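Local coordinates for uncharacterized protein Q64V53_BACFR (Bacteroides fragilis, PDB 2RA8) that is of unknown function but joins a WGR domain to leucine-rich repeats, a build that would suit binding to other macromolecules, at residues P166-M171 against L185-K190; S208-I213 against N240-L245; N266-M271 against M284-G289. One frame throughout, in Å; residues are numbered along the deposited sequence.

All three contacts lie in the leucine-rich-repeat part of the chain, where ten parallel strands stand side by side in chain order. They follow one another in series, on helices 165-169, 207-215 and 265-274. Centres of contacts 1 and 2 are about 16 Å apart and those of contacts 2 and 3 about 15 Å, whereas the centres of contacts 1 and 3 are about 28 Å apart, with nearest atoms about 17 Å apart. D212 OD2 of contact 2 hydrogen-bonds to S186 OG and I187 N of contact 1, and R243 makes a salt bridge with E270 of contact 3. Successive connections are thus joined by polar bonds alongside the sheet.

Contact 1 of 3, residues P166-M171 against L185-K190; sequences PVLDAM and LSIGKK
L168 and D169, consecutive residues of helix 165-169, reach the loop 185-190 at two places, one greasy and one charged. L168 points at the loop and ends in CD1, which rests 3.9 Å from I187 CB; the two side chains approach on a slant, with the methyl meeting the branch point of the isoleucine. The first torsion of I187 (chi1 59°) puts CG1 between its own N and carbonyl carbon and leaves CG2 beside the backbone N, where I187 CG2 too comes near L168 CD1, at 4.1 Å. Both residues are buried. L168 leans on L177 and I187 on I179, both of strand 176-180, and I187 also packs on I213 of helix 207-215.

Towards the surface, K190 and D169 meet at roughly a right angle. The lysine leaves its backbone with CG anti to the carbonyl carbon (chi1 -58°) and then runs fully extended, carrying NZ to 2.6 Å from D169 OD2. This salt bridge is also a hydrogen bond, and NZ uses the syn lone pair of OD2. The stem follows its tip in, with K190 CD 3.8 Å from D169 OD1. The other carboxylate oxygen, OD1, makes a salt bridge with R192 NH2, and K190 NZ has a further hydrogen-bond partner in S165 OG, so both ends of the ion pair are held by more than each other. Two basic partners on one carboxylate would be expected to favour its ionised form. R192 NH1 donates to I187 O, tying the charged site back to the apolar one. Helix 165-169, which precedes strand 176-180, lies beside the connection from 176-180 to 197-201; such stacking of successive connections alongside a parallel sheet is what a leucine-rich-repeat solenoid has.

Contact 2 of 3, residues S208-I213 against N240-L245; sequences SVVEDI and NVFRPL
The helical turn 208-213, part of helix 207-215, faces a short irregular segment in which 240-242 have helical torsions and 243-245 form a 3-10 turn; V210 and F242 bring their CA atoms to 7.3 Å, and I213 and L245 to 8.6 Å. V210 is the hub. Its CG1 stands anti to the backbone N (chi1 180°) and meets V241 CG2 tip to tip at 3.5 Å, a snug methyl contact. The second methyl, CG2, turns to the phenylalanine and approaches F242 CE1 obliquely at 3.7 Å, the two side chains crossing at about a right angle. The ring is also packed from within its own segment: V241 CG1 lies over its centre, 3.7 Å above the plane, and L245 CD1 comes to its edge in the ring plane. V241 therefore serves both neighbours, with one methyl on the valine and the other on the ring face.

Nearly one helical turn beyond V210, I213 CG2 touches L245 CD2 at 3.9 Å, again with the side chains at about a right angle. No hydrogen bond spans the two segments, so apolar packing carries the contact. L205 lies against V210 and F242. I213 and L245 both pack on L226 of strand 223-227, placing this cluster between that strand and the outer connections, as in the apolar core of a leucine-rich-repeat solenoid.

Contact 3 of 3, residues N266-M271 against M284-G289; sequences NVVVEM and MDISAG
Helix 265-274, through its turn 266-271, lies against the end of strand 283-285 and the loop that follows, with the CA atoms of V268 and I286 7.1 Å apart. Together with strand 256-260, this helix and strand form a beta-alpha-beta unit of the leucine-rich-repeat solenoid.

I286 meets two consecutive valines, V268 and V269, with different branches. Its first torsion (chi1 51°) leaves CG2 beside the backbone N, where it meets V268 CG1 at 3.9 Å, while the extended second torsion (chi2 159°) carries I286 CD1 to V269 CG2 at 4.1 Å. V268 and I286 lie alongside each other, pointing opposite ways; V269 and I286 meet at an oblique angle. CE of selenomethionine M284 is 4.3 Å from the same V269 CG2, a loose contact. Beyond these residues, V268 packs on I259 and V269 on L298 and L299 of helix 293-300.

D285 points away from the helix, its carboxylate shared among several donors. W256 NE1 reaches OD2 and N313 ND2 reaches OD1, while S287 OG donates to the syn lone pair of D285 OD1 at 2.8 Å.

Contact 1 of 3, residues P166-M171 against L185-K190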
loop_
_atom_site.group_PDB
_atom_site.type_symbol
_atom_site.label_atom_id
_atom_site.label_comp_id
_atom_site.label_asym_id
_atom_site.label_seq_id
_atom_site.Cartn_x
_atom_site.Cartn_y
_atom_site.Cartn_z
ATOM N N PRO A 166 13.452 -4.755 -29.494
ATOM C CA PRO A 166 14.913 -4.652 -29.587
ATOM C C PRO A 166 15.601 -4.776 -28.247
ATOM O O PRO A 166 16.743 -5.239 -28.163
ATOM C CB PRO A 166 15.125 -3.279 -30.217
ATOM C CG PRO A 166 13.909 -3.120 -31.076
ATOM C CD PRO A 166 12.812 -3.600 -30.148
ATOM N N VAL A 167 14.910 -4.350 -27.192
ATOM C CA VAL A 167 15.450 -4.425 -25.839
ATOM C C VAL A 167 15.479 -5.865 -25.399
ATOM O O VAL A 167 16.458 -6.318 -24.809
ATOM C CB VAL A 167 14.602 -3.589 -24.848
ATOM C CG1 VAL A 167 15.060 -3.838 -23.419
ATOM C CG2 VAL A 167 14.741 -2.108 -25.186
ATOM N N LEU A 168 14.411 -6.600 -25.691
ATOM C CA LEU A 168 14.360 -8.004 -25.330
ATOM C C LEU A 168 15.410 -8.771 -26.124
ATOM O O LEU A 168 15.973 -9.749 -25.630
ATOM C CB LEU A 168 12.961 -8.582 -25.601
ATOM C CG LEU A 168 11.802 -7.895 -24.843
ATOM C CD1 LEU A 168 10.494 -8.569 -25.209
ATOM C CD2 LEU A 168 12.027 -7.962 -23.333
ATOM N N ASP A 169 15.693 -8.327 -27.349
ATOM C CA ASP A 169 16.701 -9.000 -28.175
ATOM C C ASP A 169 18.096 -8.806 -27.620
ATOM O O ASP A 169 18.959 -9.660 -27.806
ATOM C CB ASP A 169 16.668 -8.492 -29.628
ATOM C CG ASP A 169 15.373 -8.853 -30.354
ATOM O OD1 ASP A 169 14.622 -9.727 -29.865
ATOM O OD2 ASP A 169 15.115 -8.263 -31.426
ATOM N N ALA A 170 18.320 -7.679 -26.944
ATOM C CA ALA A 170 19.618 -7.368 -26.331
ATOM C C ALA A 170 19.817 -8.076 -24.981
ATOM O O ALA A 170 20.892 -8.010 -24.384
ATOM C CB ALA A 170 19.761 -5.841 -26.150
HETATM N N MSE A 171 18.786 -8.765 -24.501
HETATM C CA MSE A 171 18.871 -9.486 -23.235
HETATM C C MSE A 171 18.462 -10.909 -23.463
HETATM O O MSE A 171 17.385 -11.334 -23.062
HETATM C CB MSE A 171 17.948 -8.830 -22.202
HETATM C CG MSE A 171 18.355 -7.408 -21.907
HETATM SE SE MSE A 171 17.371 -6.652 -20.380
HETATM C CE MSE A 171 17.283 -4.828 -20.952
ATOM N N LEU A 185 2.886 -0.028 -26.810
ATOM C CA LEU A 185 3.824 -1.074 -26.443
ATOM C C LEU A 185 3.841 -2.193 -27.451
ATOM O O LEU A 185 2.828 -2.499 -28.070
ATOM C CB LEU A 185 3.461 -1.662 -25.065
ATOM C CG LEU A 185 4.152 -2.977 -24.670
ATOM C CD1 LEU A 185 5.654 -2.743 -24.514
ATOM C CD2 LEU A 185 3.568 -3.517 -23.380
ATOM N N SER A 186 5.005 -2.805 -27.623
ATOM C CA SER A 186 5.139 -3.949 -28.519
ATOM C C SER A 186 6.317 -4.749 -28.031
ATOM O O SER A 186 7.221 -4.196 -27.410
ATOM C CB SER A 186 5.376 -3.501 -29.964
ATOM O OG SER A 186 5.366 -4.625 -30.831
ATOM N N ILE A 187 6.305 -6.054 -28.282
ATOM C CA ILE A 187 7.400 -6.924 -27.864
ATOM C C ILE A 187 7.819 -7.793 -29.021
ATOM O O ILE A 187 8.647 -8.691 -28.874
ATOM C CB ILE A 187 7.003 -7.828 -26.676
ATOM C CG1 ILE A 187 5.808 -8.703 -27.053
ATOM C CG2 ILE A 187 6.700 -6.967 -25.454
ATOM C CD1 ILE A 187 5.478 -9.753 -26.017
ATOM N N GLY A 188 7.226 -7.523 -30.182
ATOM C CA GLY A 188 7.552 -8.258 -31.386
ATOM C C GLY A 188 6.913 -9.623 -31.522
ATOM O O GLY A 188 6.131 -10.060 -30.668
ATOM N N LYS A 189 7.251 -10.287 -32.623
ATOM C CA LYS A 189 6.759 -11.619 -32.926
ATOM C C LYS A 189 7.977 -12.427 -33.295
ATOM O O LYS A 189 8.300 -12.586 -34.469
ATOM C CB LYS A 189 5.775 -11.565 -34.100
ATOM C CG LYS A 189 4.580 -10.667 -33.827
ATOM C CD LYS A 189 3.595 -10.624 -34.974
ATOM C CE LYS A 189 2.530 -9.569 -34.712
ATOM N NZ LYS A 189 1.513 -9.516 -35.799
ATOM N N LYS A 190 8.671 -12.921 -32.276
ATOM C CA LYS A 190 9.886 -13.693 -32.480
ATOM C C LYS A 190 9.933 -14.855 -31.543
ATOM O O LYS A 190 9.190 -14.913 -30.556
ATOM C CB LYS A 190 11.120 -12.811 -32.232
ATOM C CG LYS A 190 11.189 -11.576 -33.122
ATOM C CD LYS A 190 12.259 -10.591 -32.668
ATOM C CE LYS A 190 12.359 -9.431 -33.658
ATOM N NZ LYS A 190 13.279 -8.344 -33.223
#

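Contact 2 of 3, residues S208-I213 against N240-L245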
loop_
_atom_site.group_PDB
_atom_site.type_symbol
_atom_site.label_atom_id
_atom_site.label_comp_id
_atom_site.label_asym_id
_atom_site.label_seq_id
_atom_site.Cartn_x
_atom_site.Cartn_y
_atom_site.Cartn_z
ATOM N N SER A 208 -2.822 -5.413 -30.125
ATOM C CA SER A 208 -1.474 -5.504 -30.682
ATOM C C SER A 208 -0.564 -6.284 -29.769
ATOM O O SER A 208 0.263 -7.072 -30.227
ATOM C CB SER A 208 -0.895 -4.108 -30.922
ATOM O OG SER A 208 -1.080 -3.274 -29.793
ATOM N N VAL A 209 -0.721 -6.089 -28.467
ATOM C CA VAL A 209 0.095 -6.804 -27.493
ATOM C C VAL A 209 -0.199 -8.287 -27.531
ATOM O O VAL A 209 0.718 -9.114 -27.565
ATOM C CB VAL A 209 -0.156 -6.266 -26.070
ATOM C CG1 VAL A 209 0.627 -7.083 -25.059
ATOM C CG2 VAL A 209 0.239 -4.790 -26.000
ATOM N N VAL A 210 -1.481 -8.644 -27.530
ATOM C CA VAL A 210 -1.857 -10.050 -27.576
ATOM C C VAL A 210 -1.339 -10.699 -28.848
ATOM O O VAL A 210 -0.889 -11.854 -28.835
ATOM C CB VAL A 210 -3.390 -10.225 -27.507
ATOM C CG1 VAL A 210 -3.745 -11.699 -27.557
ATOM C CG2 VAL A 210 -3.932 -9.606 -26.225
ATOM N N GLU A 211 -1.391 -9.964 -29.955
ATOM C CA GLU A 211 -0.925 -10.493 -31.233
ATOM C C GLU A 211 0.565 -10.725 -31.231
ATOM O O GLU A 211 1.059 -11.646 -31.888
ATOM C CB GLU A 211 -1.327 -9.555 -32.375
ATOM C CG GLU A 211 -2.841 -9.482 -32.561
ATOM C CD GLU A 211 -3.255 -8.680 -33.777
ATOM O OE1 GLU A 211 -3.028 -9.159 -34.909
ATOM O OE2 GLU A 211 -3.805 -7.570 -33.597
ATOM N N ASP A 212 1.299 -9.891 -30.501
ATOM C CA ASP A 212 2.738 -10.085 -30.395
ATOM C C ASP A 212 2.982 -11.402 -29.698
ATOM O O ASP A 212 3.828 -12.193 -30.118
ATOM C CB ASP A 212 3.400 -8.953 -29.604
ATOM C CG ASP A 212 3.521 -7.673 -30.408
ATOM O OD1 ASP A 212 3.521 -7.753 -31.657
ATOM O OD2 ASP A 212 3.632 -6.585 -29.795
ATOM N N ILE A 213 2.225 -11.664 -28.641
ATOM C CA ILE A 213 2.377 -12.915 -27.908
ATOM C C ILE A 213 2.027 -14.098 -28.788
ATOM O O ILE A 213 2.803 -15.047 -28.899
ATOM C CB ILE A 213 1.492 -12.916 -26.650
ATOM C CG1 ILE A 213 1.880 -11.727 -25.767
ATOM C CG2 ILE A 213 1.657 -14.218 -25.894
ATOM C CD1 ILE A 213 0.921 -11.459 -24.633
ATOM N N ASN A 240 -12.537 -12.522 -27.073
ATOM C CA ASN A 240 -12.190 -13.748 -27.789
ATOM C C ASN A 240 -10.756 -13.794 -28.240
ATOM O O ASN A 240 -10.250 -14.848 -28.643
ATOM C CB ASN A 240 -13.121 -13.950 -28.997
ATOM C CG ASN A 240 -14.527 -14.369 -28.585
ATOM O OD1 ASN A 240 -14.703 -15.283 -27.781
ATOM N ND2 ASN A 240 -15.530 -13.708 -29.144
ATOM N N VAL A 241 -10.088 -12.651 -28.156
ATOM C CA VAL A 241 -8.697 -12.537 -28.562
ATOM C C VAL A 241 -7.794 -13.384 -27.691
ATOM O O VAL A 241 -6.791 -13.933 -28.158
ATOM C CB VAL A 241 -8.245 -11.056 -28.497
ATOM C CG1 VAL A 241 -8.313 -10.560 -27.067
ATOM C CG2 VAL A 241 -6.848 -10.906 -29.060
ATOM N N PHE A 242 -8.156 -13.510 -26.420
ATOM C CA PHE A 242 -7.363 -14.279 -25.470
ATOM C C PHE A 242 -7.500 -15.785 -25.629
ATOM O O PHE A 242 -6.581 -16.543 -25.310
ATOM C CB PHE A 242 -7.752 -13.885 -24.042
ATOM C CG PHE A 242 -7.543 -12.429 -23.734
ATOM C CD1 PHE A 242 -6.264 -11.882 -23.710
ATOM C CD2 PHE A 242 -8.623 -11.606 -23.458
ATOM C CE1 PHE A 242 -6.072 -10.534 -23.413
ATOM C CE2 PHE A 242 -8.438 -10.268 -23.161
ATOM C CZ PHE A 242 -7.159 -9.731 -23.139
ATOM N N ARG A 243 -8.637 -16.223 -26.159
ATOM C CA ARG A 243 -8.905 -17.642 -26.303
ATOM C C ARG A 243 -7.795 -18.500 -26.878
ATOM O O ARG A 243 -7.483 -19.550 -26.327
ATOM C CB ARG A 243 -10.214 -17.851 -27.095
ATOM C CG ARG A 243 -11.477 -17.405 -26.336
ATOM C CD ARG A 243 -12.772 -17.766 -27.085
ATOM N NE ARG A 243 -13.723 -18.462 -26.214
ATOM C CZ ARG A 243 -14.635 -17.863 -25.452
ATOM N NH1 ARG A 243 -14.739 -16.542 -25.447
ATOM N NH2 ARG A 243 -15.438 -18.587 -24.685
ATOM N N PRO A 244 -7.173 -18.083 -27.991
ATOM C CA PRO A 244 -6.097 -18.918 -28.547
ATOM C C PRO A 244 -4.920 -19.167 -27.616
ATOM O O PRO A 244 -4.137 -20.095 -27.837
ATOM C CB PRO A 244 -5.688 -18.161 -29.806
ATOM C CG PRO A 244 -6.978 -17.529 -30.244
ATOM C CD PRO A 244 -7.539 -17.010 -28.931
ATOM N N LEU A 245 -4.792 -18.344 -26.571
ATOM C CA LEU A 245 -3.712 -18.487 -25.588
ATOM C C LEU A 245 -3.879 -19.732 -24.752
ATOM O O LEU A 245 -2.908 -20.292 -24.246
ATOM C CB LEU A 245 -3.676 -17.279 -24.643
ATOM C CG LEU A 245 -3.285 -15.928 -25.231
ATOM C CD1 LEU A 245 -3.700 -14.813 -24.278
ATOM C CD2 LEU A 245 -1.786 -15.895 -25.469
#

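Contact 3 of 3, residues N266-M271 against M284-G289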
loop_
_atom_site.group_PDB
_atom_site.type_symbol
_atom_site.label_atom_id
_atom_site.label_comp_id
_atom_site.label_asym_id
_atom_site.label_seq_id
_atom_site.Cartn_x
_atom_site.Cartn_y
_atom_site.Cartn_z
ATOM N N ASN A 266 -16.000 -13.370 -15.604
ATOM C CA ASN A 266 -16.664 -14.669 -15.586
ATOM C C ASN A 266 -16.393 -15.443 -16.847
ATOM O O ASN A 266 -16.321 -16.675 -16.826
ATOM C CB ASN A 266 -18.190 -14.522 -15.420
ATOM C CG ASN A 266 -18.589 -13.787 -14.145
ATOM O OD1 ASN A 266 -17.925 -13.889 -13.102
ATOM N ND2 ASN A 266 -19.694 -13.057 -14.217
ATOM N N VAL A 267 -16.238 -14.727 -17.958
ATOM C CA VAL A 267 -15.989 -15.374 -19.241
ATOM C C VAL A 267 -14.681 -16.119 -19.204
ATOM O O VAL A 267 -14.554 -17.211 -19.782
ATOM C CB VAL A 267 -15.931 -14.348 -20.389
ATOM C CG1 VAL A 267 -16.007 -15.070 -21.724
ATOM C CG2 VAL A 267 -17.065 -13.343 -20.260
ATOM N N VAL A 268 -13.699 -15.533 -18.517
ATOM C CA VAL A 268 -12.370 -16.132 -18.394
ATOM C C VAL A 268 -12.465 -17.489 -17.747
ATOM O O VAL A 268 -11.720 -18.415 -18.094
ATOM C CB VAL A 268 -11.409 -15.193 -17.587
ATOM C CG1 VAL A 268 -10.028 -15.822 -17.441
ATOM C CG2 VAL A 268 -11.298 -13.842 -18.292
ATOM N N VAL A 269 -13.397 -17.633 -16.813
ATOM C CA VAL A 269 -13.587 -18.910 -16.148
ATOM C C VAL A 269 -13.981 -19.941 -17.182
ATOM O O VAL A 269 -13.503 -21.074 -17.163
ATOM C CB VAL A 269 -14.688 -18.823 -15.069
ATOM C CG1 VAL A 269 -14.886 -20.185 -14.406
ATOM C CG2 VAL A 269 -14.321 -17.770 -14.039
ATOM N N GLU A 270 -14.858 -19.545 -18.100
ATOM C CA GLU A 270 -15.313 -20.443 -19.152
ATOM C C GLU A 270 -14.143 -20.880 -20.022
ATOM O O GLU A 270 -14.006 -22.057 -20.358
ATOM C CB GLU A 270 -16.367 -19.746 -20.026
ATOM C CG GLU A 270 -17.006 -20.660 -21.057
ATOM C CD GLU A 270 -17.775 -19.899 -22.127
ATOM O OE1 GLU A 270 -18.674 -19.112 -21.760
ATOM O OE2 GLU A 270 -17.478 -20.093 -23.330
HETATM N N MSE A 271 -13.289 -19.928 -20.386
HETATM C CA MSE A 271 -12.127 -20.227 -21.219
HETATM C C MSE A 271 -11.275 -21.290 -20.600
HETATM O O MSE A 271 -10.841 -22.226 -21.278
HETATM C CB MSE A 271 -11.287 -18.975 -21.427
HETATM C CG MSE A 271 -12.024 -17.888 -22.161
HETATM SE SE MSE A 271 -10.891 -16.393 -22.591
HETATM C CE MSE A 271 -12.243 -15.225 -23.296
HETATM N N MSE A 284 -4.726 -21.273 -11.650
HETATM C CA MSE A 284 -5.720 -20.606 -12.480
HETATM C C MSE A 284 -5.831 -19.244 -11.834
HETATM O O MSE A 284 -6.217 -19.126 -10.679
HETATM C CB MSE A 284 -7.062 -21.332 -12.407
HETATM C CG MSE A 284 -8.166 -20.679 -13.212
HETATM SE SE MSE A 284 -9.877 -21.556 -12.942
HETATM C CE MSE A 284 -10.954 -20.008 -12.570
ATOM N N ASP A 285 -5.483 -18.212 -12.581
ATOM C CA ASP A 285 -5.476 -16.845 -12.075
ATOM C C ASP A 285 -6.603 -16.058 -12.691
ATOM O O ASP A 285 -6.575 -15.752 -13.877
ATOM C CB ASP A 285 -4.136 -16.201 -12.441
ATOM C CG ASP A 285 -3.818 -14.954 -11.631
ATOM O OD1 ASP A 285 -4.740 -14.300 -11.086
ATOM O OD2 ASP A 285 -2.618 -14.622 -11.562
ATOM N N ILE A 286 -7.609 -15.740 -11.884
ATOM C CA ILE A 286 -8.762 -14.984 -12.342
ATOM C C ILE A 286 -9.038 -13.913 -11.332
ATOM O O ILE A 286 -10.162 -13.748 -10.865
ATOM C CB ILE A 286 -10.000 -15.888 -12.488
ATOM C CG1 ILE A 286 -10.216 -16.693 -11.205
ATOM C CG2 ILE A 286 -9.813 -16.831 -13.678
ATOM C CD1 ILE A 286 -11.632 -17.211 -11.032
ATOM N N SER A 287 -7.993 -13.170 -10.998
ATOM C CA SER A 287 -8.081 -12.096 -10.016
ATOM C C SER A 287 -8.292 -10.725 -10.595
ATOM O O SER A 287 -8.405 -10.550 -11.810
ATOM C CB SER A 287 -6.803 -12.075 -9.184
ATOM O OG SER A 287 -5.674 -11.917 -10.024
ATOM N N ALA A 288 -8.360 -9.748 -9.695
ATOM C CA ALA A 288 -8.508 -8.336 -10.027
ATOM C C ALA A 288 -9.665 -7.909 -10.888
ATOM O O ALA A 288 -9.701 -6.753 -11.325
ATOM C CB ALA A 288 -7.207 -7.826 -10.645
ATOM N N GLY A 289 -10.626 -8.795 -11.135
ATOM C CA GLY A 289 -11.749 -8.422 -11.986
ATOM C C GLY A 289 -13.131 -8.508 -11.362
ATOM O O GLY A 289 -13.277 -8.704 -10.146
#